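Local coordinates for protein benzoylformate decarboxylase (Mycobacterium smegmatis, PDB 4Q9D) that belongs to the thiamine pyrophosphate-dependent enzyme family, assembles from four chains and holds a magnesium ion in its C-terminal TPP-binding domain, at residues S436-I441 against L487-I492; I454-L459 against P522-V527. All coordinates share one frame; numbering follows the deposited sequence.

Overall arrangement
Following the chain from its N terminus, strand 428-433 leads into helix 434-439, which supplies the first half of contact 1; after helix 443-449, strand 454-460 supplies the first half of contact 2. The chain then returns through 487-492, at the start of helix 489-495, to close contact 1 over 45 intervening residues, and contact 2 closes last, at 522-527, over 62. The segments therefore alternate, and the two loops cross. Their centres lie about 10 Å apart, and they touch: Phe437 CD1 is 3.5 Å from Val458 CG2, and Ile489 CG2 is 3.7 Å from Val526 CG2. Contact 1 thus joins two helical pieces lying over the strand pair of contact 2.

Contact 1: S436-I441 against L487-I492; sequences SFQYSI and LDISSI. With FMT (formic acid), chain H.
Phe437 and Ile489 meet through apolar atoms: with CG anti to the backbone N (chi1 -161°), the Phe437 ring lies obliquely against the CG2 methyl of Ile489, CE2 being 3.7 Å from it. Farther along both segments, Ile441 CD1 is 3.5 Å from Ile492 CG2, the two side chains crossing at about a right angle. Both segments belong to the C-terminal TPP-binding domain, at the boundary with the second subunit, and Phe437 and Ile489 rest on Val458 of strand 454-460.

Beside these pairs, a mixed contact forms. The Gln438 chain bends at chi2 (-55°) and brings its amide among aliphatic groups: NE2 stands 3.4 Å from Ile489 CD1, while CD meets Leu487 CD1 tip to tip at 3.9 Å. NE2 is bonded to the backbone carbonyl of Asp434, one of the residues of the magnesium site, whereas the buried OE1 has no partner in the model.

The remaining polar bonds do not link the two segments. Asp488 is the N-cap of helix 489-495, its OD1 accepting a weak bond from Ser491 N at 3.5 Å. Ser436 N and OG both donate to O1 of a formic acid molecule, probably from the crystallisation liquor.

With no hydrogen bond across it, the contact probably depends on side-chain packing, to which Phe496 and Trp445 of the second subunit add.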
loop_
_atom_site.group_PDB
_atom_site.type_symbol
_atom_site.label_atom_id
_atom_site.label_comp_id
_atom_site.label_asym_id
_atom_site.label_seq_id
_atom_site.Cartn_x
_atom_site.Cartn_y
_atom_site.Cartn_z
ATOM N N SER B 436 -16.231 11.462 25.647
ATOM C CA SER B 436 -15.913 10.084 25.317
ATOM C C SER B 436 -17.147 9.222 25.204
ATOM O O SER B 436 -17.234 8.376 24.315
ATOM C CB SER B 436 -14.978 9.477 26.376
ATOM O OG SER B 436 -13.723 10.161 26.348
ATOM N N PHE B 437 -18.102 9.436 26.107
ATOM C CA PHE B 437 -19.341 8.664 26.102
ATOM C C PHE B 437 -20.115 8.779 24.780
ATOM O O PHE B 437 -20.777 7.828 24.383
ATOM C CB PHE B 437 -20.259 9.085 27.255
ATOM C CG PHE B 437 -21.310 8.064 27.596
ATOM C CD1 PHE B 437 -20.951 6.829 28.147
ATOM C CD2 PHE B 437 -22.658 8.341 27.394
ATOM C CE1 PHE B 437 -21.930 5.876 28.469
ATOM C CE2 PHE B 437 -23.634 7.393 27.700
ATOM C CZ PHE B 437 -23.269 6.157 28.225
ATOM N N GLN B 438 -20.034 9.923 24.104
ATOM C CA GLN B 438 -20.806 10.135 22.857
ATOM C C GLN B 438 -20.328 9.356 21.638
ATOM O O GLN B 438 -21.145 9.030 20.766
ATOM C CB GLN B 438 -20.823 11.614 22.460
ATOM C CG GLN B 438 -21.178 12.540 23.595
ATOM C CD GLN B 438 -22.487 12.180 24.250
ATOM O OE1 GLN B 438 -23.513 12.026 23.574
ATOM N NE2 GLN B 438 -22.470 12.052 25.583
ATOM N N TYR B 439 -19.020 9.100 21.540
ATOM C CA TYR B 439 -18.439 8.486 20.328
ATOM C C TYR B 439 -19.106 7.188 19.931
ATOM O O TYR B 439 -19.400 6.973 18.756
ATOM C CB TYR B 439 -16.911 8.238 20.441
ATOM C CG TYR B 439 -16.071 9.496 20.363
ATOM C CD1 TYR B 439 -15.333 9.808 19.228
ATOM C CD2 TYR B 439 -15.983 10.348 21.457
ATOM C CE1 TYR B 439 -14.545 10.980 19.185
ATOM C CE2 TYR B 439 -15.221 11.496 21.425
ATOM C CZ TYR B 439 -14.522 11.817 20.294
ATOM O OH TYR B 439 -13.771 12.972 20.324
ATOM N N SER B 440 -19.308 6.318 20.917
ATOM C CA SER B 440 -19.840 4.989 20.671
ATOM C C SER B 440 -20.988 4.748 21.628
ATOM O O SER B 440 -21.182 3.639 22.122
ATOM C CB SER B 440 -18.752 3.915 20.875
ATOM O OG SER B 440 -17.643 4.134 20.008
ATOM N N ILE B 441 -21.755 5.802 21.865
ATOM C CA ILE B 441 -22.894 5.762 22.756
ATOM C C ILE B 441 -23.899 4.657 22.401
ATOM O O ILE B 441 -24.471 4.031 23.299
ATOM C CB ILE B 441 -23.579 7.175 22.859
ATOM C CG1 ILE B 441 -24.485 7.274 24.104
ATOM C CG2 ILE B 441 -24.285 7.572 21.558
ATOM C CD1 ILE B 441 -24.849 8.771 24.433
ATOM N N LEU B 487 -26.771 18.476 26.195
ATOM C CA LEU B 487 -26.835 17.030 26.163
ATOM C C LEU B 487 -27.515 16.590 27.420
ATOM O O LEU B 487 -27.089 16.944 28.510
ATOM C CB LEU B 487 -25.442 16.401 26.134
ATOM C CG LEU B 487 -24.663 16.389 24.826
ATOM C CD1 LEU B 487 -23.261 15.875 25.132
ATOM C CD2 LEU B 487 -25.369 15.481 23.816
ATOM N N ASP B 488 -28.592 15.833 27.267
ATOM C CA ASP B 488 -29.225 15.192 28.408
ATOM C C ASP B 488 -28.940 13.699 28.272
ATOM O O ASP B 488 -29.645 12.962 27.573
ATOM C CB ASP B 488 -30.726 15.514 28.462
ATOM C CG ASP B 488 -31.466 14.704 29.540
ATOM O OD1 ASP B 488 -30.827 14.056 30.389
ATOM O OD2 ASP B 488 -32.703 14.697 29.511
ATOM N N ILE B 489 -27.856 13.269 28.906
ATOM C CA ILE B 489 -27.340 11.936 28.673
ATOM C C ILE B 489 -28.264 10.837 29.251
ATOM O O ILE B 489 -28.319 9.733 28.719
ATOM C CB ILE B 489 -25.885 11.823 29.170
ATOM C CG1 ILE B 489 -24.984 12.719 28.304
ATOM C CG2 ILE B 489 -25.429 10.345 29.156
ATOM C CD1 ILE B 489 -23.553 12.779 28.744
ATOM N N SER B 490 -29.002 11.147 30.317
ATOM C CA SER B 490 -30.007 10.207 30.862
ATOM C C SER B 490 -31.121 9.873 29.880
ATOM O O SER B 490 -31.465 8.706 29.714
ATOM C CB SER B 490 -30.646 10.733 32.146
ATOM O OG SER B 490 -29.901 10.276 33.243
ATOM N N SER B 491 -31.671 10.886 29.217
ATOM C CA SER B 491 -32.685 10.626 28.194
ATOM C C SER B 491 -32.167 9.724 27.091
ATOM O O SER B 491 -32.870 8.800 26.650
ATOM C CB SER B 491 -33.201 11.929 27.599
ATOM O OG SER B 491 -33.802 12.657 28.645
ATOM N N ILE B 492 -30.941 9.985 26.643
ATOM C CA ILE B 492 -30.350 9.162 25.584
ATOM C C ILE B 492 -30.219 7.732 26.080
ATOM O O ILE B 492 -30.611 6.785 25.387
ATOM C CB ILE B 492 -28.983 9.732 25.103
ATOM C CG1 ILE B 492 -29.150 11.163 24.608
ATOM C CG2 ILE B 492 -28.359 8.865 23.996
ATOM C CD1 ILE B 492 -27.792 11.936 24.405
HETATM C C FMT H . -14.169 13.538 28.186
HETATM O O1 FMT H . -14.210 12.516 27.510
HETATM O O2 FMT H . -15.046 14.391 28.146
#

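Contact 2: I454-L459 against P522-V527; sequences IVFVVL and PTVLVV
Two neighbouring parallel strands of the six-stranded sheet in the C-terminal TPP-binding domain, 454-459 and 523-527, make this contact. Their axes approach to 4.8 Å, with 18° between their directions. Five backbone hydrogen bonds join them, donors coming from each strand in turn: Thr523 N to Ile454 O, Phe456 N to Thr523 O, Leu525 N to Phe456 O, Val458 N to Leu525 O and Val527 N to Val458 O. The ladder stays regular. Phe456 N lies 2.8 Å from Thr523 O, and the longest bond, Thr523 N to Ile454 O, measures 3.0 Å. Beside the latter, Pro522 CA also makes a CA-H...O contact with Ile454 O.

On the face bearing Phe456, Val458, Val524 and Val526, Phe456 CG lies anti to its carbonyl carbon (chi1 -63°), and the ring runs alongside Pro522, with CE2 at 4.1 Å from Pro522 CB near the ring plane. Val524 straddles two neighbours: CG2 is 3.9 Å from Phe456 CD2, and CG1 is 4.1 Å from Val458 CG2. On the face bearing Val455, Val457, Leu525 and Val527 the contacts are diagonal, Val455 CG1 to Leu525 CD1 at 4.2 Å and Val457 CG1 to Val527 CG2 at 4.1 Å.

Helix 506-518 packs on Val455, Thr523 and Leu525, while helices 408-421 and 489-495 cover the Phe456 face; strand 428-433 bonds to the other edge of 454-459, and strand 499-502 lies beyond 523-528, where Thr500 OG1 bonds to Val524 O.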
loop_
_atom_site.group_PDB
_atom_site.type_symbol
_atom_site.label_atom_id
_atom_site.label_comp_id
_atom_site.label_asym_id
_atom_site.label_seq_id
_atom_site.Cartn_x
_atom_site.Cartn_y
_atom_site.Cartn_z
ATOM N N ILE B 454 -23.326 -3.973 33.771
ATOM C CA ILE B 454 -22.397 -2.894 33.560
ATOM C C ILE B 454 -22.967 -1.617 34.156
ATOM O O ILE B 454 -24.116 -1.248 33.899
ATOM C CB ILE B 454 -22.126 -2.653 32.067
ATOM C CG1 ILE B 454 -21.694 -3.952 31.366
ATOM C CG2 ILE B 454 -21.071 -1.546 31.906
ATOM C CD1 ILE B 454 -21.595 -3.766 29.860
ATOM N N VAL B 455 -22.149 -0.938 34.945
ATOM C CA VAL B 455 -22.530 0.362 35.478
ATOM C C VAL B 455 -21.656 1.396 34.801
ATOM O O VAL B 455 -20.445 1.433 35.027
ATOM C CB VAL B 455 -22.325 0.440 37.019
ATOM C CG1 VAL B 455 -22.774 1.797 37.527
ATOM C CG2 VAL B 455 -23.091 -0.696 37.723
ATOM N N PHE B 456 -22.259 2.207 33.940
ATOM C CA PHE B 456 -21.531 3.261 33.235
ATOM C C PHE B 456 -21.640 4.516 34.105
ATOM O O PHE B 456 -22.741 5.037 34.313
ATOM C CB PHE B 456 -22.182 3.550 31.856
ATOM C CG PHE B 456 -22.143 2.377 30.890
ATOM C CD1 PHE B 456 -20.990 2.089 30.157
ATOM C CD2 PHE B 456 -23.251 1.565 30.725
ATOM C CE1 PHE B 456 -20.949 1.006 29.251
ATOM C CE2 PHE B 456 -23.224 0.467 29.818
ATOM C CZ PHE B 456 -22.063 0.190 29.098
ATOM N N VAL B 457 -20.516 5.003 34.604
ATOM C CA VAL B 457 -20.512 6.217 35.395
ATOM C C VAL B 457 -19.949 7.323 34.530
ATOM O O VAL B 457 -18.757 7.349 34.217
ATOM C CB VAL B 457 -19.647 6.071 36.643
ATOM C CG1 VAL B 457 -19.587 7.417 37.409
ATOM C CG2 VAL B 457 -20.157 4.959 37.504
ATOM N N VAL B 458 -20.816 8.235 34.126
ATOM C CA VAL B 458 -20.442 9.262 33.164
ATOM C C VAL B 458 -20.196 10.600 33.853
ATOM O O VAL B 458 -21.081 11.158 34.489
ATOM C CB VAL B 458 -21.546 9.414 32.078
ATOM C CG1 VAL B 458 -21.226 10.567 31.148
ATOM C CG2 VAL B 458 -21.706 8.098 31.287
ATOM N N LEU B 459 -18.986 11.115 33.707
ATOM C CA LEU B 459 -18.614 12.373 34.344
ATOM C C LEU B 459 -18.920 13.554 33.435
ATOM O O LEU B 459 -18.186 13.851 32.482
ATOM C CB LEU B 459 -17.133 12.341 34.753
ATOM C CG LEU B 459 -16.740 11.369 35.880
ATOM C CD1 LEU B 459 -16.758 9.942 35.441
ATOM C CD2 LEU B 459 -15.335 11.722 36.378
ATOM N N PRO B 522 -27.772 -3.049 32.594
ATOM C CA PRO B 522 -26.828 -1.945 32.758
ATOM C C PRO B 522 -27.525 -0.690 33.246
ATOM O O PRO B 522 -28.713 -0.475 32.995
ATOM C CB PRO B 522 -26.338 -1.708 31.318
ATOM C CG PRO B 522 -27.531 -2.084 30.484
ATOM C CD PRO B 522 -28.125 -3.291 31.183
ATOM N N THR B 523 -26.761 0.170 33.898
ATOM C CA THR B 523 -27.256 1.479 34.302
ATOM C C THR B 523 -26.247 2.524 33.853
ATOM O O THR B 523 -25.033 2.301 33.925
ATOM C CB THR B 523 -27.368 1.573 35.854
ATOM O OG1 THR B 523 -28.212 0.529 36.335
ATOM C CG2 THR B 523 -27.911 2.931 36.292
ATOM N N VAL B 524 -26.764 3.650 33.386
ATOM C CA VAL B 524 -25.973 4.825 33.083
ATOM C C VAL B 524 -26.233 5.895 34.164
ATOM O O VAL B 524 -27.334 6.430 34.284
ATOM C CB VAL B 524 -26.309 5.373 31.685
ATOM C CG1 VAL B 524 -25.510 6.659 31.390
ATOM C CG2 VAL B 524 -26.057 4.274 30.590
ATOM N N LEU B 525 -25.218 6.180 34.970
ATOM C CA LEU B 525 -25.341 7.196 36.013
ATOM C C LEU B 525 -24.604 8.432 35.525
ATOM O O LEU B 525 -23.401 8.394 35.266
ATOM C CB LEU B 525 -24.763 6.696 37.346
ATOM C CG LEU B 525 -25.460 5.469 37.947
ATOM C CD1 LEU B 525 -24.758 5.016 39.239
ATOM C CD2 LEU B 525 -26.946 5.699 38.182
ATOM N N VAL B 526 -25.338 9.516 35.365
ATOM C CA VAL B 526 -24.759 10.749 34.895
ATOM C C VAL B 526 -24.452 11.634 36.114
ATOM O O VAL B 526 -25.355 11.992 36.866
ATOM C CB VAL B 526 -25.705 11.438 33.883
ATOM C CG1 VAL B 526 -25.020 12.654 33.285
ATOM C CG2 VAL B 526 -26.100 10.433 32.752
ATOM N N VAL B 527 -23.172 11.958 36.310
ATOM C CA VAL B 527 -22.722 12.683 37.481
ATOM C C VAL B 527 -22.180 14.061 37.088
ATOM O O VAL B 527 -21.119 14.179 36.475
ATOM C CB VAL B 527 -21.638 11.906 38.236
ATOM C CG1 VAL B 527 -21.237 12.662 39.515
ATOM C CG2 VAL B 527 -22.115 10.474 38.579
#